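Local coordinates for Anapc5 protein (Xenopus laevis, PDB 5BPZ) that is a subunit of the anaphase-promoting complex, a ubiquitin ligase of the cell cycle, and probably serves in its scaffold, at residues A[34-39]-A[93-98]. Sequence-based numbering, arbitrary orientation.
Sequences KISVLV and IRIKLM
Two helices of the all-helical Apc5 N-terminal domain cross here in the buried core, 34-39 on helix 32-46 and 93-98 on helix 85-99, with local axes 10.3 Å apart at 126°. The contact is mostly aliphatic, and no hydrogen bond passes between the segments. Ile95 points into the middle of it. Its first torsion sets CG1 anti to the carbonyl carbon, and the turn at chi2 (142°) brings Ile95 CD1 to 3.5 Å from Ser36 OG, with Ser36 CB close by. That hydroxyl sits beside its own backbone N and is hydrogen-bonded back to Pro32 O in its own helix; the methyl CD1 can offer it only van der Waals contact. One turn on from Ile35, Val39 straddles two residues: CG2 lies 4.1 Å from Ile95 CG1, while CG1, anti to the backbone N, rests 3.8 Å from Arg94 CG. Arg94 slides past the valine in the opposite direction, and bends at chi2 and chi3 carry its guanidinium to a salt bridge with Glu43, further along helix 32-46. An alanine at Ile95 would lose CG1, CG2 and CD1 and would probably loosen the packing against Ser36 and Val39. Leu152 and Leu156 of helix 146-164 touch Ile35 and Met98, respectively. Ile35 and Met98 cross obliquely, the bend at chi3 (88°) turning the methionine methyl so that Met98 CE lies 3.7 Å from Ile35 CG2.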
ATOM      1  N   LYS A  34       5.253  -3.012   1.399  1.00 34.33           N
ATOM      2  CA  LYS A  34       4.456  -3.680   0.361  1.00 34.25           C
ATOM      3  C   LYS A  34       2.969  -3.375   0.549  1.00 37.03           C
ATOM      4  O   LYS A  34       2.279  -3.161  -0.440  1.00 36.06           O
ATOM      5  CB  LYS A  34       4.700  -5.201   0.355  1.00 38.47           C
ATOM      6  CG  LYS A  34       6.126  -5.618  -0.001  1.00 51.24           C
ATOM      7  CD  LYS A  34       6.309  -5.940  -1.475  1.00 61.69           C
ATOM      8  CE  LYS A  34       7.397  -6.964  -1.715  1.00 74.45           C
ATOM      9  NZ  LYS A  34       8.754  -6.444  -1.400  1.00 88.95           N
ATOM     10  N   ILE A  35       2.499  -3.307   1.819  1.00 34.18           N
ATOM     11  CA  ILE A  35       1.119  -2.964   2.208  1.00 33.67           C
ATOM     12  C   ILE A  35       0.825  -1.528   1.760  1.00 34.76           C
ATOM     13  O   ILE A  35      -0.222  -1.255   1.164  1.00 34.79           O
ATOM     14  CB  ILE A  35       0.916  -3.158   3.740  1.00 36.90           C
ATOM     15  CG1 ILE A  35       0.924  -4.666   4.110  1.00 38.36           C
ATOM     16  CG2 ILE A  35      -0.372  -2.484   4.226  1.00 37.31           C
ATOM     17  CD1 ILE A  35       1.081  -4.974   5.675  1.00 39.15           C
ATOM     18  N   SER A  36       1.785  -0.632   2.005  1.00 29.31           N
ATOM     19  CA  SER A  36       1.722   0.780   1.636  1.00 27.89           C
ATOM     20  C   SER A  36       1.624   0.962   0.112  1.00 31.68           C
ATOM     21  O   SER A  36       0.908   1.840  -0.367  1.00 30.65           O
ATOM     22  CB  SER A  36       2.924   1.507   2.222  1.00 28.86           C
ATOM     23  OG  SER A  36       2.945   1.320   3.629  1.00 33.80           O
ATOM     24  N   VAL A  37       2.288   0.082  -0.645  1.00 30.60           N
ATOM     25  CA  VAL A  37       2.232   0.064  -2.112  1.00 30.27           C
ATOM     26  C   VAL A  37       0.829  -0.399  -2.567  1.00 34.74           C
ATOM     27  O   VAL A  37       0.257   0.194  -3.482  1.00 33.76           O
ATOM     28  CB  VAL A  37       3.388  -0.751  -2.735  1.00 34.04           C
ATOM     29  CG1 VAL A  37       3.213  -0.888  -4.246  1.00 33.62           C
ATOM     30  CG2 VAL A  37       4.732  -0.093  -2.419  1.00 34.00           C
ATOM     31  N   LEU A  38       0.258  -1.401  -1.877  1.00 31.83           N
ATOM     32  CA  LEU A  38      -1.101  -1.884  -2.138  1.00 32.23           C
ATOM     33  C   LEU A  38      -2.104  -0.763  -1.880  1.00 35.85           C
ATOM     34  O   LEU A  38      -2.989  -0.560  -2.699  1.00 36.85           O
ATOM     35  CB  LEU A  38      -1.438  -3.126  -1.284  1.00 33.32           C
ATOM     36  CG  LEU A  38      -0.655  -4.409  -1.584  1.00 38.96           C
ATOM     37  CD1 LEU A  38      -0.921  -5.454  -0.520  1.00 40.78           C
ATOM     38  CD2 LEU A  38      -0.987  -4.976  -2.991  1.00 39.93           C
ATOM     39  N   VAL A  39      -1.934  -0.007  -0.768  1.00 33.39           N
ATOM     40  CA  VAL A  39      -2.752   1.161  -0.382  1.00 32.40           C
ATOM     41  C   VAL A  39      -2.644   2.205  -1.517  1.00 35.62           C
ATOM     42  O   VAL A  39      -3.662   2.748  -1.951  1.00 35.65           O
ATOM     43  CB  VAL A  39      -2.302   1.749   0.991  1.00 35.58           C
ATOM     44  CG1 VAL A  39      -2.871   3.147   1.223  1.00 34.85           C
ATOM     45  CG2 VAL A  39      -2.673   0.816   2.147  1.00 36.28           C
ATOM     46  N   ILE A  93      -2.831   8.784   5.337  1.00 40.51           N
ATOM     47  CA  ILE A  93      -3.917   8.707   6.326  1.00 42.90           C
ATOM     48  C   ILE A  93      -4.531   7.298   6.380  1.00 46.31           C
ATOM     49  O   ILE A  93      -4.971   6.879   7.449  1.00 48.09           O
ATOM     50  CB  ILE A  93      -4.999   9.836   6.136  1.00 48.97           C
ATOM     51  CG1 ILE A  93      -4.382  11.266   6.059  1.00 49.82           C
ATOM     52  CG2 ILE A  93      -6.120   9.776   7.188  1.00 53.91           C
ATOM     53  CD1 ILE A  93      -3.734  11.854   7.349  1.00 63.68           C
ATOM     54  N   ARG A  94      -4.570   6.572   5.249  1.00 41.56           N
ATOM     55  CA  ARG A  94      -5.118   5.209   5.232  1.00 42.17           C
ATOM     56  C   ARG A  94      -4.243   4.271   6.081  1.00 44.93           C
ATOM     57  O   ARG A  94      -4.781   3.448   6.822  1.00 46.81           O
ATOM     58  CB  ARG A  94      -5.276   4.679   3.797  1.00 41.67           C
ATOM     59  CG  ARG A  94      -5.774   3.238   3.723  1.00 56.42           C
ATOM     60  CD  ARG A  94      -7.213   3.142   3.269  1.00 65.89           C
ATOM     61  NE  ARG A  94      -7.286   2.966   1.823  1.00 70.63           N
ATOM     62  CZ  ARG A  94      -7.818   1.909   1.219  1.00 84.89           C
ATOM     63  NH1 ARG A  94      -8.374   0.938   1.931  1.00 78.13           N
ATOM     64  NH2 ARG A  94      -7.821   1.829  -0.102  1.00 62.68           N
ATOM     65  N   ILE A  95      -2.907   4.394   5.958  1.00 38.32           N
ATOM     66  CA  ILE A  95      -1.948   3.607   6.737  1.00 37.89           C
ATOM     67  C   ILE A  95      -2.062   4.029   8.198  1.00 43.89           C
ATOM     68  O   ILE A  95      -2.202   3.163   9.058  1.00 45.95           O
ATOM     69  CB  ILE A  95      -0.504   3.702   6.158  1.00 37.58           C
ATOM     70  CG1 ILE A  95      -0.441   2.992   4.792  1.00 35.19           C
ATOM     71  CG2 ILE A  95       0.546   3.114   7.133  1.00 37.39           C
ATOM     72  CD1 ILE A  95       0.451   3.716   3.796  1.00 40.91           C
ATOM     73  N   LYS A  96      -2.112   5.354   8.455  1.00 41.70           N
ATOM     74  CA  LYS A  96      -2.309   5.958   9.781  1.00 45.02           C
ATOM     75  C   LYS A  96      -3.516   5.335  10.514  1.00 52.96           C
ATOM     76  O   LYS A  96      -3.376   4.947  11.669  1.00 52.74           O
ATOM     77  CB  LYS A  96      -2.519   7.482   9.640  1.00 49.21           C
ATOM     78  CG  LYS A  96      -2.708   8.234  10.968  1.00 52.96           C
ATOM     79  CD  LYS A  96      -3.363   9.581  10.732  1.00 62.26           C
ATOM     80  CE  LYS A  96      -2.592  10.730  11.332  1.00 74.88           C
ATOM     81  NZ  LYS A  96      -2.664  10.740  12.815  1.00 82.41           N
ATOM     82  N   LEU A  97      -4.683   5.232   9.830  1.00 52.54           N
ATOM     83  CA  LEU A  97      -5.915   4.672  10.394  1.00 56.83           C
ATOM     84  C   LEU A  97      -5.815   3.175  10.635  1.00 62.38           C
ATOM     85  O   LEU A  97      -6.372   2.681  11.612  1.00 65.98           O
ATOM     86  CB  LEU A  97      -7.140   5.009   9.524  1.00 58.31           C
ATOM     87  CG  LEU A  97      -7.520   6.491   9.454  1.00 64.45           C
ATOM     88  CD1 LEU A  97      -8.351   6.782   8.224  1.00 64.57           C
ATOM     89  CD2 LEU A  97      -8.218   6.962  10.725  1.00 70.31           C
ATOM     90  N   MET A  98      -5.104   2.458   9.751  1.00 56.67           N
ATOM     91  CA  MET A  98      -4.865   1.022   9.884  1.00 56.87           C
ATOM     92  C   MET A  98      -3.977   0.761  11.109  1.00 60.70           C
ATOM     93  O   MET A  98      -4.292  -0.112  11.914  1.00 63.50           O
ATOM     94  CB  MET A  98      -4.198   0.487   8.619  1.00 56.07           C
ATOM     95  CG  MET A  98      -4.993  -0.573   7.939  1.00 61.55           C
ATOM     96  SD  MET A  98      -4.402  -0.855   6.270  1.00 62.72           S
ATOM     97  CE  MET A  98      -3.203  -2.029   6.568  1.00 58.87           C
TER